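Local coordinates for metallo-carboxypeptidase (PDB 4A37), which probably acts as a zinc-dependent carboxypeptidase of the M14 family, removing residues from the C-terminal end of its peptide or protein substrates, at residues P181-A186 with D271-E276; G192-L197 with L214-N219; A177-G182 with P218-D223. All coordinates share one frame; numbering follows the deposited sequence.

Contact 1. Residues P181-A186 with D271-E276; sequences PGEHMA and DIHGDE. With ZN (zinc ion), chain C.
The zinc site of this M14 carboxypeptidase is built here, where Glu183 of the HxxE motif, just ahead of helix 185-196, meets His273 near the end of strand 268-275. Glu183 holds the metal with both carboxylate oxygens but unequally: OE1 of Glu183 lies 2.2 Å from the zinc ion and OE2 of Glu183 2.5 Å. ND1 of His273 binds the zinc ion at 2.1 Å, and the edge of its ring turns to Glu183 OE1. His180 and a water, itself 2.1 Å from the zinc, complete the sphere. The Glu183 chain, extended beyond CG (chi2 160°), reaches across Gly274, whose backbone N donates to Glu183 OE1 at 3.0 Å. That oxygen is shared by the zinc and by the N-H of Gly274, which comes from above the carboxylate plane, 60° out of it. A second water lies within hydrogen-bonding distance of both Glu183 OE2 and Glu276 OE2. Away from the metal, the sulfur SD of Met185 rests 3.6 Å from Gly274 CA, on a chain folded back at chi2 and chi3, and the methyl of Ala186 lies over the carbonyl of Ile272 and against its CG2. Behind the ring, His273 NE2 donates to Asp271 OD2 at 2.6 Å, with the carboxylate oxygen in the ring plane. Glu348 of neighbouring strand 343-350, predicted to be the proton donor/acceptor, packs against His273. The short bond to Asp271 fixes the rotation of the imidazole and leaves ND1 to the metal; the negative carboxylate behind it probably makes ND1 a stronger donor to zinc.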
loop_
_atom_site.group_PDB
_atom_site.type_symbol
_atom_site.label_atom_id
_atom_site.label_comp_id
_atom_site.label_asym_id
_atom_site.label_seq_id
_atom_site.Cartn_x
_atom_site.Cartn_y
_atom_site.Cartn_z
ATOM N N PRO A 181 4.066 -4.703 -4.323
ATOM C CA PRO A 181 4.284 -3.554 -5.204
ATOM C C PRO A 181 3.098 -2.883 -5.884
ATOM O O PRO A 181 3.137 -1.678 -6.133
ATOM C CB PRO A 181 5.321 -4.079 -6.190
ATOM C CG PRO A 181 4.942 -5.519 -6.332
ATOM C CD PRO A 181 4.720 -5.909 -4.871
ATOM N N GLY A 182 2.038 -3.634 -6.171
ATOM C CA GLY A 182 0.888 -3.027 -6.829
ATOM C C GLY A 182 -0.032 -2.220 -5.928
ATOM O O GLY A 182 -0.909 -1.499 -6.400
ATOM N N GLU A 183 0.181 -2.321 -4.624
ATOM C CA GLU A 183 -0.666 -1.629 -3.666
ATOM C C GLU A 183 -0.128 -0.246 -3.327
ATOM O O GLU A 183 0.236 0.046 -2.191
ATOM C CB GLU A 183 -0.804 -2.505 -2.427
ATOM C CG GLU A 183 -1.505 -3.824 -2.760
ATOM C CD GLU A 183 -1.264 -4.909 -1.740
ATOM O OE1 GLU A 183 -0.866 -4.595 -0.595
ATOM O OE2 GLU A 183 -1.491 -6.085 -2.097
ATOM N N HIS A 184 -0.130 0.608 -4.342
ATOM C CA HIS A 184 0.365 1.973 -4.237
ATOM C C HIS A 184 -0.290 2.850 -3.177
ATOM O O HIS A 184 0.312 3.831 -2.732
ATOM C CB HIS A 184 0.292 2.623 -5.612
ATOM C CG HIS A 184 1.282 2.058 -6.578
ATOM N ND1 HIS A 184 2.448 2.714 -6.914
ATOM C CD2 HIS A 184 1.320 0.869 -7.228
ATOM C CE1 HIS A 184 3.162 1.952 -7.726
ATOM N NE2 HIS A 184 2.500 0.827 -7.933
ATOM N N MET A 185 -1.506 2.508 -2.762
ATOM C CA MET A 185 -2.168 3.267 -1.708
ATOM C C MET A 185 -1.317 3.228 -0.433
ATOM O O MET A 185 -1.405 4.116 0.419
ATOM C CB MET A 185 -3.547 2.656 -1.414
ATOM C CG MET A 185 -3.509 1.145 -1.144
ATOM S SD MET A 185 -3.570 0.132 -2.641
ATOM C CE MET A 185 -5.348 0.332 -3.061
ATOM N N ALA A 186 -0.508 2.182 -0.302
ATOM C CA ALA A 186 0.328 2.005 0.873
ATOM C C ALA A 186 1.358 3.115 1.052
ATOM O O ALA A 186 1.471 3.678 2.143
ATOM C CB ALA A 186 1.009 0.645 0.828
ATOM N N ASP A 271 1.535 -3.002 9.164
ATOM C CA ASP A 271 1.948 -3.407 7.820
ATOM C C ASP A 271 0.860 -2.876 6.885
ATOM O O ASP A 271 -0.276 -3.359 6.883
ATOM C CB ASP A 271 2.055 -4.937 7.789
ATOM C CG ASP A 271 2.577 -5.487 6.471
ATOM O OD1 ASP A 271 3.234 -4.754 5.704
ATOM O OD2 ASP A 271 2.346 -6.688 6.217
ATOM N N ILE A 272 1.218 -1.869 6.096
ATOM C CA ILE A 272 0.274 -1.197 5.212
ATOM C C ILE A 272 0.106 -1.839 3.843
ATOM O O ILE A 272 1.065 -1.955 3.076
ATOM C CB ILE A 272 0.673 0.294 5.039
ATOM C CG1 ILE A 272 1.072 0.898 6.395
ATOM C CG2 ILE A 272 -0.487 1.069 4.430
ATOM C CD1 ILE A 272 0.021 0.791 7.491
ATOM N N HIS A 273 -1.137 -2.212 3.533
ATOM C CA HIS A 273 -1.496 -2.887 2.286
ATOM C C HIS A 273 -2.716 -2.288 1.587
ATOM O O HIS A 273 -3.314 -1.319 2.047
ATOM C CB HIS A 273 -1.855 -4.353 2.572
ATOM C CG HIS A 273 -0.709 -5.205 3.008
ATOM N ND1 HIS A 273 -0.138 -6.146 2.183
ATOM C CD2 HIS A 273 -0.070 -5.312 4.199
ATOM C CE1 HIS A 273 0.800 -6.800 2.843
ATOM N NE2 HIS A 273 0.862 -6.312 4.069
ATOM N N GLY A 274 -3.068 -2.927 0.474
ATOM C CA GLY A 274 -4.239 -2.577 -0.305
ATOM C C GLY A 274 -4.927 -3.887 -0.682
ATOM O O GLY A 274 -4.261 -4.896 -0.942
ATOM N N ASP A 275 -6.254 -3.909 -0.684
ATOM C CA ASP A 275 -6.957 -5.136 -1.065
ATOM C C ASP A 275 -7.827 -4.880 -2.282
ATOM O O ASP A 275 -8.625 -3.946 -2.303
ATOM C CB ASP A 275 -7.836 -5.666 0.071
ATOM C CG ASP A 275 -8.434 -7.030 -0.256
ATOM O OD1 ASP A 275 -7.680 -8.026 -0.286
ATOM O OD2 ASP A 275 -9.653 -7.106 -0.503
ATOM N N GLU A 276 -7.677 -5.740 -3.284
ATOM C CA GLU A 276 -8.416 -5.631 -4.533
ATOM C C GLU A 276 -9.933 -5.808 -4.410
ATOM O O GLU A 276 -10.706 -5.027 -4.970
ATOM C CB GLU A 276 -7.881 -6.665 -5.527
ATOM C CG GLU A 276 -6.403 -6.487 -5.886
ATOM C CD GLU A 276 -5.439 -7.233 -4.964
ATOM O OE1 GLU A 276 -5.839 -7.675 -3.859
ATOM O OE2 GLU A 276 -4.256 -7.361 -5.349
HETATM ZN ZN ZN C . -0.780 -6.607 0.250
HETATM O O HOH W 1 1.649 -4.001 0.403
HETATM O O HOH W 2 -1.837 -7.927 -4.232
HETATM O O HOH W 3 -2.675 -7.463 0.744
#

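Contact 2. Residues G192-L197 with L214-N219; sequences GLIERL and LYLVPN
Leu193 and Ile194 of helix 185-196, with Leu197 just after them, pack on Leu214, Leu216 and Pro218, in and just past strand 212-217, where a helix covers one face of the central mixed sheet in the alpha/beta fold of the zinc carboxypeptidases. The strand runs between 157-163 and 171-177, antiparallel to the first and parallel to the second, and its alternate residues Leu214 and Leu216 point at the helix. Nothing polar crosses the contact; the nearest CA atoms, of Ile194 and Leu216, stay 8.9 Å apart, so side chains alone make the contact. Among the leucines, Leu216 is central. Its CD1 lies 3.8 Å from CD2 of Leu193, and the two chains cross obliquely. Leu193 sends its CG away from the backbone N (chi1 -176°), which carries the branch toward Leu216. The Leu197 and Leu214 pair is looser, CD2 of Leu197 standing 4.4 Å from CD1 of Leu214. Ile194 adds to the same apolar packing with its long branch. It slides past Leu216 in the opposite sense, CG1 of Ile194 touching the same CD1 of Leu216 at 4.0 Å. Beyond the helix-strand pair, Ile141 packs on Ile194 and Leu197, and Leu134 and Ala138 of helix 128-138 reach Ile194 as well; Val163 and Val175 of the flanking strands touch Leu214 and Leu216 respectively. With chi2 of 172°, the Ile194 branch runs on past Leu216 until it meets the proline ring at about a right angle, CD1 of Ile194 lying 4.0 Å from CG of Pro218.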
loop_
_atom_site.group_PDB
_atom_site.type_symbol
_atom_site.label_atom_id
_atom_site.label_comp_id
_atom_site.label_asym_id
_atom_site.label_seq_id
_atom_site.Cartn_x
_atom_site.Cartn_y
_atom_site.Cartn_z
ATOM N N GLY A 192 1.283 10.709 3.874
ATOM C CA GLY A 192 0.441 11.468 4.778
ATOM C C GLY A 192 0.966 11.431 6.199
ATOM O O GLY A 192 0.954 12.441 6.906
ATOM N N LEU A 193 1.426 10.257 6.624
ATOM C CA LEU A 193 1.962 10.084 7.967
ATOM C C LEU A 193 3.194 10.980 8.149
ATOM O O LEU A 193 3.279 11.750 9.110
ATOM C CB LEU A 193 2.306 8.599 8.189
ATOM C CG LEU A 193 2.796 8.101 9.552
ATOM C CD1 LEU A 193 2.714 6.572 9.582
ATOM C CD2 LEU A 193 4.234 8.565 9.803
ATOM N N ILE A 194 4.131 10.897 7.211
ATOM C CA ILE A 194 5.349 11.695 7.288
ATOM C C ILE A 194 5.073 13.192 7.192
ATOM O O ILE A 194 5.611 13.975 7.977
ATOM C CB ILE A 194 6.353 11.268 6.190
ATOM C CG1 ILE A 194 6.911 9.884 6.535
ATOM C CG2 ILE A 194 7.471 12.306 6.058
ATOM C CD1 ILE A 194 7.753 9.256 5.450
ATOM N N GLU A 195 4.224 13.599 6.255
ATOM C CA GLU A 195 3.930 15.017 6.113
ATOM C C GLU A 195 3.299 15.630 7.357
ATOM O O GLU A 195 3.490 16.817 7.629
ATOM C CB GLU A 195 3.051 15.262 4.886
ATOM C CG GLU A 195 3.836 15.145 3.589
ATOM C CD GLU A 195 3.022 15.475 2.358
ATOM O OE1 GLU A 195 1.819 15.789 2.493
ATOM O OE2 GLU A 195 3.597 15.424 1.249
ATOM N N ARG A 196 2.566 14.833 8.130
ATOM C CA ARG A 196 1.959 15.374 9.339
ATOM C C ARG A 196 3.038 15.824 10.316
ATOM O O ARG A 196 2.845 16.770 11.079
ATOM C CB ARG A 196 1.057 14.343 10.031
ATOM C CG ARG A 196 0.612 14.813 11.424
ATOM C CD ARG A 196 -0.524 13.994 12.027
ATOM N NE ARG A 196 -0.871 14.520 13.346
ATOM C CZ ARG A 196 -1.851 14.057 14.114
ATOM N NH1 ARG A 196 -2.602 13.045 13.702
ATOM N NH2 ARG A 196 -2.077 14.612 15.298
ATOM N N LEU A 197 4.178 15.144 10.281
ATOM C CA LEU A 197 5.281 15.459 11.179
ATOM C C LEU A 197 5.860 16.859 10.971
ATOM O O LEU A 197 6.653 17.329 11.786
ATOM C CB LEU A 197 6.388 14.415 11.027
ATOM C CG LEU A 197 5.985 12.970 11.333
ATOM C CD1 LEU A 197 7.154 12.045 11.027
ATOM C CD2 LEU A 197 5.564 12.847 12.792
ATOM N N LEU A 214 9.386 6.599 16.078
ATOM C CA LEU A 214 8.734 5.940 14.958
ATOM C C LEU A 214 9.787 5.365 14.031
ATOM O O LEU A 214 10.777 6.031 13.714
ATOM C CB LEU A 214 7.852 6.929 14.185
ATOM C CG LEU A 214 6.765 7.674 14.964
ATOM C CD1 LEU A 214 6.073 8.650 14.033
ATOM C CD2 LEU A 214 5.758 6.691 15.551
ATOM N N TYR A 215 9.576 4.123 13.611
ATOM C CA TYR A 215 10.481 3.436 12.700
ATOM C C TYR A 215 9.646 3.218 11.445
ATOM O O TYR A 215 8.701 2.421 11.451
ATOM C CB TYR A 215 10.936 2.117 13.317
ATOM C CG TYR A 215 11.910 2.297 14.458
ATOM C CD1 TYR A 215 11.487 2.783 15.697
ATOM C CD2 TYR A 215 13.265 2.003 14.293
ATOM C CE1 TYR A 215 12.398 2.973 16.745
ATOM C CE2 TYR A 215 14.177 2.190 15.331
ATOM C CZ TYR A 215 13.738 2.673 16.549
ATOM O OH TYR A 215 14.646 2.848 17.570
ATOM N N LEU A 216 10.000 3.932 10.377
ATOM C CA LEU A 216 9.242 3.902 9.130
ATOM C C LEU A 216 9.966 3.412 7.881
ATOM O O LEU A 216 11.101 3.807 7.610
ATOM C CB LEU A 216 8.727 5.313 8.833
ATOM C CG LEU A 216 8.144 6.105 10.011
ATOM C CD1 LEU A 216 7.898 7.545 9.587
ATOM C CD2 LEU A 216 6.845 5.451 10.494
ATOM N N VAL A 217 9.293 2.559 7.113
ATOM C CA VAL A 217 9.831 2.072 5.843
ATOM C C VAL A 217 8.762 2.412 4.802
ATOM O O VAL A 217 7.808 1.656 4.609
ATOM C CB VAL A 217 10.073 0.547 5.844
ATOM C CG1 VAL A 217 10.657 0.120 4.501
ATOM C CG2 VAL A 217 11.013 0.161 6.969
ATOM N N PRO A 218 8.891 3.575 4.138
ATOM C CA PRO A 218 7.939 4.040 3.122
ATOM C C PRO A 218 7.659 3.063 1.987
ATOM O O PRO A 218 6.539 3.028 1.471
ATOM C CB PRO A 218 8.567 5.343 2.633
ATOM C CG PRO A 218 9.236 5.849 3.864
ATOM C CD PRO A 218 9.927 4.598 4.369
ATOM N N ASN A 219 8.665 2.289 1.580
ATOM C CA ASN A 219 8.457 1.302 0.521
ATOM C C ASN A 219 9.365 0.083 0.664
ATOM O O ASN A 219 10.592 0.169 0.557
ATOM C CB ASN A 219 8.626 1.939 -0.861
ATOM C CG ASN A 219 8.108 1.044 -1.971
ATOM O OD1 ASN A 219 8.711 0.022 -2.287
ATOM N ND2 ASN A 219 6.966 1.409 -2.548
#

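Contact 3. Residues A177-G182 with P218-D223; sequences AQQHPG and PNMNPD. With ZN (zinc ion), chain C.
Two turns beside the zinc site, one carrying His180 and the other leading from strand 212-217 into helix 222-226, are joined by two direct hydrogen bonds. Met220 N donates to Ala177 O at 2.9 Å, almost along the C=O axis, and the same carbonyl also has the CA of Asn219 nearby. ND2 of Asn221 reaches Gln179 O at 3.0 Å, nearly straight (171°), with the acceptor in the plane of the donating amide. Asn221 CG lies opposite its backbone N (chi1 -159°), which carries ND2 across to that carbonyl and over CD of Pro181, 3.5 Å away. Around these bonds, Gln179 and Met220 lie side by side, CG of Gln179 packing against CB of Met220. The amides of Gln178 and Asn219 pack at a steep 63° between planes, ND2 of Asn219 being 3.5 Å from Gln178 CD but hydrogen-bonded to Glu187 OE1. A water between the turns lies within hydrogen-bonding distance of Gln178 O and Asn221 O. In the next layer, Asn219 OD1 takes the backbone N of Asn221 in an Asx turn, and Asn221 OD1 caps the helix by accepting from Gly224 N. Within the His180 turn, Gln178 NE2 donates to Pro181 O, while its OE1 receives Glu187 N. The polar end of Gln179 is held by Trp243 and Asp271. His180 itself points away from the second turn, its ND1 bound to zinc at 2.1 Å and its NE2 bonded to Asp238. Asn221 thus works with both ends of one amide, capping a helix with its oxygen and gripping the carbonyl just before His180 with its nitrogen, which probably helps keep that ligand in place.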
loop_
_atom_site.group_PDB
_atom_site.type_symbol
_atom_site.label_atom_id
_atom_site.label_comp_id
_atom_site.label_asym_id
_atom_site.label_seq_id
_atom_site.Cartn_x
_atom_site.Cartn_y
_atom_site.Cartn_z
ATOM N N ALA A 177 5.460 -0.243 4.591
ATOM C CA ALA A 177 4.440 -0.221 3.553
ATOM C C ALA A 177 4.807 -0.782 2.189
ATOM O O ALA A 177 5.967 -0.855 1.800
ATOM C CB ALA A 177 3.919 1.211 3.382
ATOM N N GLN A 178 3.767 -1.195 1.478
ATOM C CA GLN A 178 3.861 -1.706 0.126
ATOM C C GLN A 178 4.773 -2.906 -0.112
ATOM O O GLN A 178 5.610 -2.889 -1.026
ATOM C CB GLN A 178 4.241 -0.555 -0.817
ATOM C CG GLN A 178 3.515 -0.607 -2.158
ATOM C CD GLN A 178 3.530 0.716 -2.910
ATOM O OE1 GLN A 178 3.353 1.781 -2.320
ATOM N NE2 GLN A 178 3.709 0.648 -4.225
ATOM N N GLN A 179 4.629 -3.951 0.698
ATOM C CA GLN A 179 5.425 -5.152 0.460
ATOM C C GLN A 179 4.967 -5.714 -0.879
ATOM O O GLN A 179 5.736 -6.338 -1.605
ATOM C CB GLN A 179 5.192 -6.203 1.535
ATOM C CG GLN A 179 5.795 -5.904 2.874
ATOM C CD GLN A 179 5.717 -7.116 3.772
ATOM O OE1 GLN A 179 6.453 -8.083 3.588
ATOM N NE2 GLN A 179 4.810 -7.078 4.740
ATOM N N HIS A 180 3.682 -5.532 -1.168
ATOM C CA HIS A 180 3.112 -5.963 -2.447
ATOM C C HIS A 180 3.195 -4.691 -3.299
ATOM O O HIS A 180 2.509 -3.694 -3.038
ATOM C CB HIS A 180 1.669 -6.431 -2.245
ATOM C CG HIS A 180 1.568 -7.710 -1.465
ATOM N ND1 HIS A 180 0.666 -7.895 -0.442
ATOM C CD2 HIS A 180 2.296 -8.851 -1.529
ATOM C CE1 HIS A 180 0.841 -9.091 0.093
ATOM N NE2 HIS A 180 1.825 -9.691 -0.549
ATOM N N PRO A 181 4.066 -4.703 -4.323
ATOM C CA PRO A 181 4.284 -3.554 -5.204
ATOM C C PRO A 181 3.098 -2.883 -5.884
ATOM O O PRO A 181 3.137 -1.678 -6.133
ATOM C CB PRO A 181 5.321 -4.079 -6.190
ATOM C CG PRO A 181 4.942 -5.519 -6.332
ATOM C CD PRO A 181 4.720 -5.909 -4.871
ATOM N N GLY A 182 2.038 -3.634 -6.171
ATOM C CA GLY A 182 0.888 -3.027 -6.829
ATOM C C GLY A 182 -0.032 -2.220 -5.928
ATOM O O GLY A 182 -0.909 -1.499 -6.400
ATOM N N PRO A 218 8.891 3.575 4.138
ATOM C CA PRO A 218 7.939 4.040 3.122
ATOM C C PRO A 218 7.659 3.063 1.987
ATOM O O PRO A 218 6.539 3.028 1.471
ATOM C CB PRO A 218 8.567 5.343 2.633
ATOM C CG PRO A 218 9.236 5.849 3.864
ATOM C CD PRO A 218 9.927 4.598 4.369
ATOM N N ASN A 219 8.665 2.289 1.580
ATOM C CA ASN A 219 8.457 1.302 0.521
ATOM C C ASN A 219 9.365 0.083 0.664
ATOM O O ASN A 219 10.592 0.169 0.557
ATOM C CB ASN A 219 8.626 1.939 -0.861
ATOM C CG ASN A 219 8.108 1.044 -1.971
ATOM O OD1 ASN A 219 8.711 0.022 -2.287
ATOM N ND2 ASN A 219 6.966 1.409 -2.548
ATOM N N MET A 220 8.721 -1.059 0.890
ATOM C CA MET A 220 9.383 -2.342 1.092
ATOM C C MET A 220 9.751 -3.100 -0.181
ATOM O O MET A 220 10.465 -4.099 -0.116
ATOM C CB MET A 220 8.461 -3.244 1.920
ATOM C CG MET A 220 8.388 -2.896 3.390
ATOM S SD MET A 220 9.899 -3.375 4.236
ATOM C CE MET A 220 9.862 -5.184 4.043
ATOM N N ASN A 221 9.279 -2.637 -1.334
ATOM C CA ASN A 221 9.540 -3.364 -2.575
ATOM C C ASN A 221 9.717 -2.415 -3.754
ATOM O O ASN A 221 8.900 -2.387 -4.672
ATOM C CB ASN A 221 8.365 -4.308 -2.840
ATOM C CG ASN A 221 8.712 -5.452 -3.780
ATOM O OD1 ASN A 221 9.620 -5.357 -4.609
ATOM N ND2 ASN A 221 7.970 -6.546 -3.658
ATOM N N PRO A 222 10.801 -1.626 -3.745
ATOM C CA PRO A 222 11.077 -0.671 -4.822
ATOM C C PRO A 222 11.239 -1.289 -6.215
ATOM O O PRO A 222 10.858 -0.671 -7.214
ATOM C CB PRO A 222 12.340 0.045 -4.331
ATOM C CG PRO A 222 13.010 -0.987 -3.460
ATOM C CD PRO A 222 11.828 -1.546 -2.697
ATOM N N ASP A 223 11.791 -2.498 -6.286
ATOM C CA ASP A 223 11.972 -3.161 -7.576
ATOM C C ASP A 223 10.609 -3.495 -8.172
ATOM O O ASP A 223 10.345 -3.215 -9.336
ATOM C CB ASP A 223 12.761 -4.467 -7.433
ATOM C CG ASP A 223 14.184 -4.257 -6.952
ATOM O OD1 ASP A 223 14.653 -3.101 -6.893
ATOM O OD2 ASP A 223 14.837 -5.272 -6.642
HETATM ZN ZN ZN C . -0.780 -6.607 0.250
HETATM O O HOH W 4 6.279 -1.515 -3.488
HETATM O O HOH W 3 -2.675 -7.463 0.744
#

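Contacts 1 and 3 build the metal site together. Their centres are 8 Å apart and they share Pro181 and Gly182: contact 3 supplies His180, contact 1 supplies Glu183 and His273, and one zinc-bound water belongs to both. They also touch directly, Gln179 NE2 lying 3.0 Å from Asp271 OD1 in a probable hydrogen bond, so a residue of the His180 turn probably helps position the carboxylate behind His273. Contact 2 stands away from the zinc, its centre 15 Å from that of contact 1, but uses the same helix 185-196 further along. It shares Pro218 and Asn219 with contact 3, so the strand packed against the helix leads straight into the turn bonded to the His180 loop.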